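Phosphoribosyl-glycinamide (GAR) synthetase (Cryptococcus neoformans var. grubii serotype A, PDB 7LVO) ligates glycine to phosphoribosylamine at the cost of ATP, as the GAR synthetase half of the bifunctional enzyme of de novo purine biosynthesis. Local coordinates at residues H50-F54 against E408-A412; N157-A161 against P327-Y332; V297-I302 against L316-F320; V379-S385 against G426-C432. One frame throughout, in Å; residues are numbered along the deposited sequence.

Interaction 1: H50-F54 against E408-A412; sequences HALAF and EVFHA
F410 reaches from strand 407-411 into the side of helix 47-56 and becomes the centre of an aromatic cluster with H50, F54 and H411, joining the N domain of GAR synthetase to the edge strand of the C-domain antiparallel sheet. The tight part of the contact surrounds this one ring. A51 sets its methyl squarely on one face: CB lies 3.8 Å from the centroid of the F410 ring and only 3° off the normal, a CH-pi contact. H50 offers its own face to the ring edge, F410 CD1 standing 3.9 Å above the middle of the imidazole, with the planes at 84° in a T-shaped pair. One turn later F54 receives the same ring in an offset edge-to-face pair, F410 CE1 coming within 3.7 Å of F54 CG. Q342 of helix 340-344 and C432 of the next strand also touch F410, which is buried.

Packing is slacker toward E408, where both residues are partly exposed. The E408 carboxylate lies obliquely by the far end of the F54 ring, OE1 3.9 Å from F54 CE1, and no hydrogen bond crosses the segments at this end.

At the inner end, T74 and M77 of helix 72-77 touch H50, while H411 ND1 bonds to T414 OG1. The H50 imidazole, swung away from its own backbone N (chi1 -169°), turns ND1 to the strand; there it accepts the backbone N-H of H411, with H411 N 3.0 Å from H50 ND1 and close to the ring plane.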
loop_
_atom_site.group_PDB
_atom_site.type_symbol
_atom_site.label_atom_id
_atom_site.label_comp_id
_atom_site.label_asym_id
_atom_site.label_seq_id
_atom_site.Cartn_x
_atom_site.Cartn_y
_atom_site.Cartn_z
ATOM N N HIS A 50 -2.316 -10.462 -5.848
ATOM C CA HIS A 50 -2.237 -11.908 -5.699
ATOM C C HIS A 50 -2.506 -12.322 -4.257
ATOM O O HIS A 50 -3.257 -13.271 -4.008
ATOM C CB HIS A 50 -0.869 -12.406 -6.162
ATOM C CG HIS A 50 -0.777 -13.894 -6.287
ATOM N ND1 HIS A 50 0.394 -14.544 -6.611
ATOM C CD2 HIS A 50 -1.711 -14.860 -6.129
ATOM C CE1 HIS A 50 0.178 -15.847 -6.646
ATOM N NE2 HIS A 50 -1.093 -16.065 -6.359
ATOM N N ALA A 51 -1.909 -11.619 -3.298
ATOM C CA ALA A 51 -2.138 -11.945 -1.894
ATOM C C ALA A 51 -3.606 -11.750 -1.513
ATOM O O ALA A 51 -4.173 -12.553 -0.760
ATOM C CB ALA A 51 -1.230 -11.092 -1.011
ATOM N N LEU A 52 -4.235 -10.683 -2.007
ATOM C CA LEU A 52 -5.658 -10.483 -1.730
ATOM C C LEU A 52 -6.507 -11.549 -2.418
ATOM O O LEU A 52 -7.403 -12.140 -1.800
ATOM C CB LEU A 52 -6.095 -9.085 -2.166
ATOM C CG LEU A 52 -5.558 -7.936 -1.332
ATOM C CD1 LEU A 52 -5.826 -6.595 -2.015
ATOM C CD2 LEU A 52 -6.172 -7.942 0.071
ATOM N N ALA A 53 -6.246 -11.803 -3.703
ATOM C CA ALA A 53 -6.939 -12.882 -4.396
ATOM C C ALA A 53 -6.751 -14.202 -3.670
ATOM O O ALA A 53 -7.678 -15.022 -3.607
ATOM C CB ALA A 53 -6.442 -12.994 -5.842
ATOM N N PHE A 54 -5.556 -14.420 -3.113
ATOM C CA PHE A 54 -5.281 -15.642 -2.375
ATOM C C PHE A 54 -6.280 -15.836 -1.243
ATOM O O PHE A 54 -6.859 -16.916 -1.090
ATOM C CB PHE A 54 -3.840 -15.596 -1.850
ATOM C CG PHE A 54 -3.513 -16.666 -0.847
ATOM C CD1 PHE A 54 -3.302 -17.978 -1.251
ATOM C CD2 PHE A 54 -3.394 -16.353 0.498
ATOM C CE1 PHE A 54 -2.990 -18.963 -0.327
ATOM C CE2 PHE A 54 -3.081 -17.336 1.429
ATOM C CZ PHE A 54 -2.879 -18.640 1.014
ATOM N N GLU A 408 4.409 -19.162 0.851
ATOM C CA GLU A 408 3.491 -18.678 -0.173
ATOM C C GLU A 408 4.235 -17.690 -1.059
ATOM O O GLU A 408 4.865 -16.750 -0.556
ATOM C CB GLU A 408 2.257 -18.011 0.446
ATOM C CG GLU A 408 1.364 -18.970 1.227
ATOM C CD GLU A 408 0.772 -20.057 0.347
ATOM O OE1 GLU A 408 0.723 -19.867 -0.884
ATOM O OE2 GLU A 408 0.360 -21.105 0.892
ATOM N N VAL A 409 4.159 -17.899 -2.370
ATOM C CA VAL A 409 4.823 -17.052 -3.351
ATOM C C VAL A 409 3.753 -16.196 -4.013
ATOM O O VAL A 409 2.878 -16.711 -4.723
ATOM C CB VAL A 409 5.598 -17.874 -4.386
ATOM C CG1 VAL A 409 6.283 -16.949 -5.393
ATOM C CG2 VAL A 409 6.595 -18.788 -3.704
ATOM N N PHE A 410 3.833 -14.888 -3.814
ATOM C CA PHE A 410 2.919 -13.930 -4.431
ATOM C C PHE A 410 3.671 -13.186 -5.524
ATOM O O PHE A 410 4.715 -12.577 -5.259
ATOM C CB PHE A 410 2.350 -12.957 -3.390
ATOM C CG PHE A 410 1.588 -13.638 -2.288
ATOM C CD1 PHE A 410 0.476 -14.418 -2.578
ATOM C CD2 PHE A 410 1.979 -13.502 -0.959
ATOM C CE1 PHE A 410 -0.233 -15.046 -1.566
ATOM C CE2 PHE A 410 1.273 -14.120 0.054
ATOM C CZ PHE A 410 0.165 -14.893 -0.247
ATOM N N HIS A 411 3.138 -13.232 -6.743
ATOM C CA HIS A 411 3.796 -12.616 -7.889
ATOM C C HIS A 411 3.455 -11.129 -7.982
ATOM O O HIS A 411 2.325 -10.712 -7.710
ATOM C CB HIS A 411 3.382 -13.318 -9.186
ATOM C CG HIS A 411 3.773 -14.759 -9.262
ATOM N ND1 HIS A 411 4.048 -15.388 -10.458
ATOM C CD2 HIS A 411 3.936 -15.698 -8.297
ATOM C CE1 HIS A 411 4.362 -16.651 -10.225
ATOM N NE2 HIS A 411 4.304 -16.863 -8.923
ATOM N N ALA A 412 4.435 -10.333 -8.385
ATOM C CA ALA A 412 4.218 -8.921 -8.690
ATOM C C ALA A 412 4.471 -8.724 -10.197
ATOM O O ALA A 412 3.567 -8.920 -10.990
ATOM C CB ALA A 412 5.100 -8.034 -7.820
#

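Interaction 2: N157-A161 against P327-Y332; sequences NIPTA and PRVLEY
P159 and T160, in the loop between helix 146-155 and strand 163-167, meet the edge strand 326-333 over a short run that begins at P327. The carbonyl O of P327 lies 3.9 Å from P159 CB, and the same oxygen takes a bond from R328 NH1 at 2.6 Å. The arginine is bent at chi2 (-68°), which brings NH1 to P327 O and lays R328 CD alongside the proline, 4.0 Å from P159 CB.

V329 carries the polar part of the contact. Its N-H points almost straight at the carbonyl of P159, with V329 N 3.0 Å from P159 O, while its own O accepts the hydroxyl of T160 in the carbonyl plane, OG1 to V329 O being 2.8 Å. K150 also bonds to T160 OG1, so the hydroxyl joins helix 146-155 to the strand. On the apolar side, V329 CG2 packs 3.9 Å from I158 CG2.

Past the classic beta bulge that L330 and E331 make against G319, Y332 brings its phenol back to the loop. Its OH lies 3.6 Å from I158 CG2 and is hydrogen-bonded to T301 of helix 287-307. The loop thus borders the outer strand of an antiparallel sheet in the ATP-grasp domain, the strand that carries E331, a predicted magnesium ligand.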
loop_
_atom_site.group_PDB
_atom_site.type_symbol
_atom_site.label_atom_id
_atom_site.label_comp_id
_atom_site.label_asym_id
_atom_site.label_seq_id
_atom_site.Cartn_x
_atom_site.Cartn_y
_atom_site.Cartn_z
ATOM N N ASN A 157 -5.190 18.304 14.914
ATOM C CA ASN A 157 -4.181 18.064 15.944
ATOM C C ASN A 157 -3.609 16.653 15.848
ATOM O O ASN A 157 -3.377 15.986 16.857
ATOM C CB ASN A 157 -4.755 18.323 17.339
ATOM C CG ASN A 157 -4.884 19.800 17.652
ATOM O OD1 ASN A 157 -4.045 20.607 17.246
ATOM N ND2 ASN A 157 -5.937 20.162 18.381
ATOM N N ILE A 158 -3.374 16.199 14.623
ATOM C CA ILE A 158 -2.778 14.890 14.369
ATOM C C ILE A 158 -1.264 15.072 14.298
ATOM O O ILE A 158 -0.786 15.856 13.463
ATOM C CB ILE A 158 -3.329 14.275 13.075
ATOM C CG1 ILE A 158 -4.848 14.052 13.218
ATOM C CG2 ILE A 158 -2.618 12.989 12.758
ATOM C CD1 ILE A 158 -5.586 13.835 11.911
ATOM N N PRO A 159 -0.487 14.384 15.134
ATOM C CA PRO A 159 0.956 14.664 15.194
ATOM C C PRO A 159 1.663 14.359 13.880
ATOM O O PRO A 159 1.587 13.246 13.347
ATOM C CB PRO A 159 1.451 13.755 16.329
ATOM C CG PRO A 159 0.418 12.683 16.450
ATOM C CD PRO A 159 -0.893 13.339 16.095
ATOM N N THR A 160 2.365 15.365 13.364
ATOM C CA THR A 160 3.104 15.239 12.116
ATOM C C THR A 160 4.220 16.277 12.122
ATOM O O THR A 160 4.286 17.143 12.994
ATOM C CB THR A 160 2.188 15.415 10.900
ATOM O OG1 THR A 160 2.904 15.104 9.697
ATOM C CG2 THR A 160 1.676 16.847 10.822
ATOM N N ALA A 161 5.100 16.181 11.129
ATOM C CA ALA A 161 6.229 17.100 11.049
ATOM C C ALA A 161 5.761 18.505 10.679
ATOM O O ALA A 161 4.847 18.681 9.864
ATOM C CB ALA A 161 7.244 16.602 10.021
ATOM N N PRO A 327 5.116 8.832 18.128
ATOM C CA PRO A 327 4.777 8.576 16.722
ATOM C C PRO A 327 4.484 9.866 15.971
ATOM O O PRO A 327 3.977 10.836 16.533
ATOM C CB PRO A 327 3.533 7.680 16.804
ATOM C CG PRO A 327 3.525 7.137 18.203
ATOM C CD PRO A 327 4.171 8.192 19.058
ATOM N N ARG A 328 4.811 9.858 14.681
ATOM C CA ARG A 328 4.542 10.975 13.788
ATOM C C ARG A 328 4.065 10.421 12.456
ATOM O O ARG A 328 4.630 9.450 11.946
ATOM C CB ARG A 328 5.785 11.848 13.572
ATOM C CG ARG A 328 6.320 12.495 14.839
ATOM C CD ARG A 328 5.367 13.542 15.384
ATOM N NE ARG A 328 5.886 14.175 16.589
ATOM C CZ ARG A 328 5.712 13.709 17.819
ATOM N NH1 ARG A 328 5.031 12.600 18.047
ATOM N NH2 ARG A 328 6.237 14.374 18.845
ATOM N N VAL A 329 3.032 11.045 11.893
ATOM C CA VAL A 329 2.470 10.598 10.623
ATOM C C VAL A 329 3.315 11.154 9.483
ATOM O O VAL A 329 3.387 12.372 9.284
ATOM C CB VAL A 329 1.003 11.035 10.481
ATOM C CG1 VAL A 329 0.469 10.625 9.124
ATOM C CG2 VAL A 329 0.163 10.432 11.606
ATOM N N LEU A 330 3.957 10.261 8.732
ATOM C CA LEU A 330 4.704 10.690 7.557
ATOM C C LEU A 330 3.779 10.904 6.360
ATOM O O LEU A 330 3.925 11.889 5.628
ATOM C CB LEU A 330 5.771 9.661 7.200
ATOM C CG LEU A 330 6.902 9.439 8.205
ATOM C CD1 LEU A 330 7.876 8.399 7.665
ATOM C CD2 LEU A 330 7.620 10.741 8.516
ATOM N N GLU A 331 2.820 10.006 6.156
ATOM C CA GLU A 331 1.925 10.104 5.010
ATOM C C GLU A 331 0.766 9.138 5.189
ATOM O O GLU A 331 0.892 8.115 5.870
ATOM C CB GLU A 331 2.663 9.793 3.700
ATOM C CG GLU A 331 3.251 8.391 3.650
ATOM C CD GLU A 331 4.076 8.143 2.403
ATOM O OE1 GLU A 331 4.469 9.129 1.742
ATOM O OE2 GLU A 331 4.327 6.962 2.082
ATOM N N TYR A 332 -0.363 9.482 4.576
ATOM C CA TYR A 332 -1.514 8.597 4.495
ATOM C C TYR A 332 -1.498 7.891 3.141
ATOM O O TYR A 332 -1.275 8.528 2.104
ATOM C CB TYR A 332 -2.833 9.363 4.654
ATOM C CG TYR A 332 -3.130 9.864 6.045
ATOM C CD1 TYR A 332 -3.318 8.979 7.099
ATOM C CD2 TYR A 332 -3.254 11.219 6.302
ATOM C CE1 TYR A 332 -3.599 9.435 8.371
ATOM C CE2 TYR A 332 -3.538 11.685 7.574
ATOM C CZ TYR A 332 -3.707 10.789 8.603
ATOM O OH TYR A 332 -3.990 11.256 9.862
#

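Interaction 3: V297-I302 against L316-F320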
loop_
_atom_site.group_PDB
_atom_site.type_symbol
_atom_site.label_atom_id
_atom_site.label_comp_id
_atom_site.label_asym_id
_atom_site.label_seq_id
_atom_site.Cartn_x
_atom_site.Cartn_y
_atom_site.Cartn_z
ATOM N N VAL A 297 -4.049 9.139 16.273
ATOM C CA VAL A 297 -3.997 9.313 14.824
ATOM C C VAL A 297 -5.192 8.649 14.150
ATOM O O VAL A 297 -6.007 9.318 13.506
ATOM C CB VAL A 297 -2.675 8.752 14.257
ATOM C CG1 VAL A 297 -2.676 8.792 12.739
ATOM C CG2 VAL A 297 -1.486 9.521 14.822
ATOM N N LEU A 298 -5.299 7.326 14.277
ATOM C CA LEU A 298 -6.293 6.585 13.502
ATOM C C LEU A 298 -7.710 7.052 13.818
ATOM O O LEU A 298 -8.469 7.427 12.922
ATOM C CB LEU A 298 -6.144 5.086 13.775
ATOM C CG LEU A 298 -5.105 4.350 12.925
ATOM C CD1 LEU A 298 -3.743 5.006 13.027
ATOM C CD2 LEU A 298 -5.035 2.882 13.341
ATOM N N GLU A 299 -8.090 7.028 15.092
ATOM C CA GLU A 299 -9.454 7.426 15.442
ATOM C C GLU A 299 -9.684 8.910 15.193
ATOM O O GLU A 299 -10.731 9.267 14.621
ATOM C CB GLU A 299 -9.753 7.032 16.893
ATOM C CG GLU A 299 -9.914 5.528 17.077
ATOM C CD GLU A 299 -10.052 5.108 18.528
ATOM O OE1 GLU A 299 -9.839 5.955 19.421
ATOM O OE2 GLU A 299 -10.366 3.926 18.770
ATOM N N PRO A 300 -8.788 9.817 15.586
ATOM C CA PRO A 300 -8.967 11.221 15.178
ATOM C C PRO A 300 -9.019 11.406 13.673
ATOM O O PRO A 300 -9.694 12.326 13.188
ATOM C CB PRO A 300 -7.748 11.926 15.791
ATOM C CG PRO A 300 -7.381 11.077 16.962
ATOM C CD PRO A 300 -7.689 9.651 16.556
ATOM N N THR A 301 -8.322 10.559 12.911
ATOM C CA THR A 301 -8.388 10.660 11.458
ATOM C C THR A 301 -9.773 10.272 10.947
ATOM O O THR A 301 -10.376 11.002 10.151
ATOM C CB THR A 301 -7.313 9.782 10.814
ATOM O OG1 THR A 301 -6.008 10.291 11.133
ATOM C CG2 THR A 301 -7.479 9.750 9.306
ATOM N N ILE A 302 -10.291 9.125 11.394
ATOM C CA ILE A 302 -11.597 8.667 10.928
ATOM C C ILE A 302 -12.684 9.638 11.358
ATOM O O ILE A 302 -13.576 9.979 10.571
ATOM C CB ILE A 302 -11.877 7.240 11.435
ATOM C CG1 ILE A 302 -10.856 6.263 10.860
ATOM C CG2 ILE A 302 -13.298 6.813 11.079
ATOM C CD1 ILE A 302 -10.801 6.228 9.346
ATOM N N LEU A 316 -7.187 2.116 5.363
ATOM C CA LEU A 316 -6.371 3.261 5.746
ATOM C C LEU A 316 -4.974 2.768 6.112
ATOM O O LEU A 316 -4.790 2.101 7.136
ATOM C CB LEU A 316 -7.011 4.017 6.905
ATOM C CG LEU A 316 -6.235 5.241 7.386
ATOM C CD1 LEU A 316 -6.268 6.330 6.329
ATOM C CD2 LEU A 316 -6.779 5.745 8.716
ATOM N N PHE A 317 -3.993 3.085 5.272
ATOM C CA PHE A 317 -2.591 2.745 5.510
ATOM C C PHE A 317 -1.883 4.011 5.990
ATOM O O PHE A 317 -1.673 4.953 5.211
ATOM C CB PHE A 317 -1.939 2.196 4.241
ATOM C CG PHE A 317 -0.474 1.873 4.390
ATOM C CD1 PHE A 317 0.471 2.882 4.483
ATOM C CD2 PHE A 317 -0.042 0.559 4.418
ATOM C CE1 PHE A 317 1.817 2.586 4.616
ATOM C CE2 PHE A 317 1.308 0.259 4.545
ATOM C CZ PHE A 317 2.232 1.280 4.643
ATOM N N THR A 318 -1.507 4.032 7.262
ATOM C CA THR A 318 -0.838 5.175 7.869
ATOM C C THR A 318 0.628 4.826 8.086
ATOM O O THR A 318 0.943 3.857 8.782
ATOM C CB THR A 318 -1.498 5.561 9.194
ATOM O OG1 THR A 318 -2.903 5.730 8.991
ATOM C CG2 THR A 318 -0.903 6.852 9.732
ATOM N N GLY A 319 1.515 5.594 7.458
ATOM C CA GLY A 319 2.936 5.414 7.654
ATOM C C GLY A 319 3.461 6.298 8.761
ATOM O O GLY A 319 3.418 7.528 8.647
ATOM N N PHE A 320 3.954 5.682 9.832
ATOM C CA PHE A 320 4.451 6.397 10.993
ATOM C C PHE A 320 5.979 6.428 11.006
ATOM O O PHE A 320 6.653 5.578 10.429
ATOM C CB PHE A 320 3.967 5.742 12.296
ATOM C CG PHE A 320 2.498 5.842 12.525
ATOM C CD1 PHE A 320 1.635 4.895 12.001
ATOM C CD2 PHE A 320 1.971 6.878 13.277
ATOM C CE1 PHE A 320 0.279 4.986 12.216
ATOM C CE2 PHE A 320 0.616 6.967 13.496
ATOM C CZ PHE A 320 -0.230 6.019 12.962
#
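V297 on helix 287-307 meets the far end of the F320 ring, which strand 315-323 sends toward the helix. From CB outward the valine fits round that end atom by atom. CB itself lies in the ring plane at the edge, 3.8 Å from F320 CE2. Of the two branches, CG2 comes closest, 3.6 Å from the same CE2, whereas CG1, anti to the backbone N (chi1 174°), reaches F320 CZ at 3.7 Å and continues toward the next inward-facing strand residue, 4.0 Å from T318 CG2. The two side chains approach from opposite directions, the valine wrapping the rim.

L298 completes the hold on that edge: its CD1 lies 3.7 Å from F320 CZ, close to the ring plane. One turn on, the strand offers L316 instead. Its CD2 touches both T301 CG2 and I302 CD1, and the I302 and L316 side chains slide past one another. No hydrogen bond crosses between helix and strand. The hydroxyl of T301 is turned back to its own helix, OG1 lying 2.6 Å from V297 O.

All the touching residues are buried. Segment 297-302 runs at 133° to segment 316-320. Helix 287-307 thus covers one side of the ATP-grasp antiparallel sheet, in which strand 315-323 has strand 326-333 on one side and strand 240-248 on the other.

Interaction 4: V379-S385 against G426-C432; sequences VSVVLAS and GRVLAVC. With EDO (1,2-ethanediol), chain C.
L383 O is gripped by two backbone N-H groups in succession, V428 N at 2.8 Å and L429 N at 3.3 Å, both in the carbonyl plane. This doubled acceptance is the signature of a classic beta bulge, where V428 and L429 together face L383 and the antiparallel register slips by one residue. In return L429 O takes the N-H of L383. Beyond the bulge S385 N bonds to G426 O at 2.7 Å, nearly along the C=O axis, and before it V381 and V431 form a regular hydrogen-bonded pair.

Side chains fill in on both faces. On the face of S380, V382 and R427, the methyl V382 CG1 lies 3.8 Å from R427 CB, and S380 CB meets C432 SG at 3.5 Å. R427 carries its guanidinium on to G275 O, while a 1,2-ethanediol, probably from the crystallisation liquor, bonds weakly to NH2. On the other face L383 and L429 run side by side, pointing the same way, with L383 CB 4.0 Å from L429 CD1. I452 covers this pair.

Within this buried C-domain sheet every hydrogen bond between the two segments is backbone to backbone. Peptide groups thus carry the pairing, and the contribution of the side chains is mainly apolar: the face of L383 and V431 packs against helix 438-449.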
loop_
_atom_site.group_PDB
_atom_site.type_symbol
_atom_site.label_atom_id
_atom_site.label_comp_id
_atom_site.label_asym_id
_atom_site.label_seq_id
_atom_site.Cartn_x
_atom_site.Cartn_y
_atom_site.Cartn_z
ATOM N N VAL A 379 6.462 -12.698 7.290
ATOM C CA VAL A 379 7.533 -12.002 6.592
ATOM C C VAL A 379 7.320 -12.140 5.091
ATOM O O VAL A 379 6.839 -13.164 4.607
ATOM C CB VAL A 379 8.924 -12.554 6.978
ATOM C CG1 VAL A 379 10.020 -11.784 6.255
ATOM C CG2 VAL A 379 9.124 -12.509 8.486
ATOM N N SER A 380 7.691 -11.092 4.354
ATOM C CA SER A 380 7.665 -11.099 2.899
ATOM C C SER A 380 9.005 -10.589 2.396
ATOM O O SER A 380 9.471 -9.536 2.838
ATOM C CB SER A 380 6.528 -10.232 2.347
ATOM O OG SER A 380 6.667 -8.874 2.734
ATOM N N VAL A 381 9.617 -11.326 1.473
ATOM C CA VAL A 381 10.927 -10.981 0.926
ATOM C C VAL A 381 10.791 -10.867 -0.587
ATOM O O VAL A 381 10.384 -11.825 -1.254
ATOM C CB VAL A 381 11.994 -12.017 1.299
ATOM C CG1 VAL A 381 13.327 -11.648 0.646
ATOM C CG2 VAL A 381 12.149 -12.110 2.812
ATOM N N VAL A 382 11.143 -9.703 -1.123
ATOM C CA VAL A 382 10.916 -9.380 -2.524
ATOM C C VAL A 382 12.119 -9.810 -3.353
ATOM O O VAL A 382 13.275 -9.590 -2.969
ATOM C CB VAL A 382 10.635 -7.872 -2.699
ATOM C CG1 VAL A 382 10.610 -7.502 -4.179
ATOM C CG2 VAL A 382 9.319 -7.487 -2.030
ATOM N N LEU A 383 11.840 -10.427 -4.495
ATOM C CA LEU A 383 12.831 -10.686 -5.530
ATOM C C LEU A 383 12.604 -9.696 -6.666
ATOM O O LEU A 383 11.501 -9.626 -7.221
ATOM C CB LEU A 383 12.730 -12.121 -6.033
ATOM C CG LEU A 383 13.740 -13.112 -5.452
ATOM C CD1 LEU A 383 13.641 -13.191 -3.942
ATOM C CD2 LEU A 383 13.536 -14.492 -6.069
ATOM N N ALA A 384 13.636 -8.926 -6.998
ATOM C CA ALA A 384 13.531 -7.864 -7.986
ATOM C C ALA A 384 14.408 -8.173 -9.197
ATOM O O ALA A 384 15.226 -9.092 -9.185
ATOM C CB ALA A 384 13.920 -6.511 -7.377
ATOM N N SER A 385 14.227 -7.374 -10.241
ATOM C CA SER A 385 14.969 -7.526 -11.484
ATOM C C SER A 385 16.294 -6.776 -11.422
ATOM O O SER A 385 16.431 -5.770 -10.727
ATOM C CB SER A 385 14.142 -7.014 -12.667
ATOM O OG SER A 385 12.939 -7.752 -12.823
ATOM N N GLY A 426 9.875 -4.458 -12.113
ATOM C CA GLY A 426 11.002 -4.297 -11.215
ATOM C C GLY A 426 10.975 -5.283 -10.065
ATOM O O GLY A 426 11.885 -6.109 -9.920
ATOM N N ARG A 427 9.936 -5.197 -9.234
ATOM C CA ARG A 427 9.690 -6.201 -8.211
ATOM C C ARG A 427 8.946 -7.368 -8.847
ATOM O O ARG A 427 7.810 -7.208 -9.313
ATOM C CB ARG A 427 8.895 -5.600 -7.051
ATOM C CG ARG A 427 9.616 -4.454 -6.352
ATOM C CD ARG A 427 8.895 -4.008 -5.081
ATOM N NE ARG A 427 7.634 -3.341 -5.369
ATOM C CZ ARG A 427 6.758 -2.953 -4.451
ATOM N NH1 ARG A 427 6.978 -3.141 -3.162
ATOM N NH2 ARG A 427 5.643 -2.349 -4.836
ATOM N N VAL A 428 9.584 -8.533 -8.882
ATOM C CA VAL A 428 9.039 -9.680 -9.600
ATOM C C VAL A 428 8.057 -10.462 -8.740
ATOM O O VAL A 428 6.928 -10.738 -9.161
ATOM C CB VAL A 428 10.190 -10.576 -10.100
ATOM C CG1 VAL A 428 9.651 -11.728 -10.927
ATOM C CG2 VAL A 428 11.179 -9.757 -10.912
ATOM N N LEU A 429 8.460 -10.836 -7.530
ATOM C CA LEU A 429 7.596 -11.618 -6.661
ATOM C C LEU A 429 8.071 -11.448 -5.221
ATOM O O LEU A 429 9.082 -10.797 -4.944
ATOM C CB LEU A 429 7.575 -13.092 -7.085
ATOM C CG LEU A 429 8.901 -13.865 -7.140
ATOM C CD1 LEU A 429 9.390 -14.219 -5.741
ATOM C CD2 LEU A 429 8.745 -15.107 -7.991
ATOM N N ALA A 430 7.325 -12.043 -4.300
ATOM C CA ALA A 430 7.647 -12.011 -2.881
ATOM C C ALA A 430 7.482 -13.412 -2.313
ATOM O O ALA A 430 6.450 -14.054 -2.527
ATOM C CB ALA A 430 6.751 -11.018 -2.134
ATOM N N VAL A 431 8.501 -13.886 -1.608
ATOM C CA VAL A 431 8.467 -15.175 -0.924
ATOM C C VAL A 431 8.106 -14.900 0.530
ATOM O O VAL A 431 8.827 -14.179 1.225
ATOM C CB VAL A 431 9.807 -15.912 -1.038
ATOM C CG1 VAL A 431 9.698 -17.306 -0.428
ATOM C CG2 VAL A 431 10.240 -16.000 -2.491
ATOM N N CYS A 432 6.990 -15.457 0.983
ATOM C CA CYS A 432 6.396 -15.082 2.260
ATOM C C CYS A 432 6.129 -16.319 3.100
ATOM O O CYS A 432 5.953 -17.422 2.577
ATOM C CB CYS A 432 5.092 -14.312 2.037
ATOM S SG CYS A 432 5.192 -13.032 0.751
HETATM C C1 EDO C . 8.008 -2.444 -8.942
HETATM O O1 EDO C . 7.668 -2.309 -10.328
HETATM C C2 EDO C . 7.481 -1.251 -8.151
HETATM O O2 EDO C . 6.050 -1.303 -8.094
#

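Interactions 2 and 3 work on one ATP-grasp sheet: strands 315-323 and 326-333 are neighbours there, and the hydroxyls of Y332 and T301 bond between the two contacts. Interactions 1 and 4 share the C-domain sheet, where strand 407-411 runs beside 427-435, F410 and A430 being joined through their backbones. About 30 Å separates the centres of interactions 1 and 2, on opposite sides of the chain's centre. Interactions 3 and 4 are buried, one with mainly apolar contacts and no hydrogen bond between its segments, the other held by backbone hydrogen bonds. Interactions 1 and 2 are only partly buried and mix ring or aliphatic packing with one or two polar bonds. Only interaction 1 bridges the N and C domains.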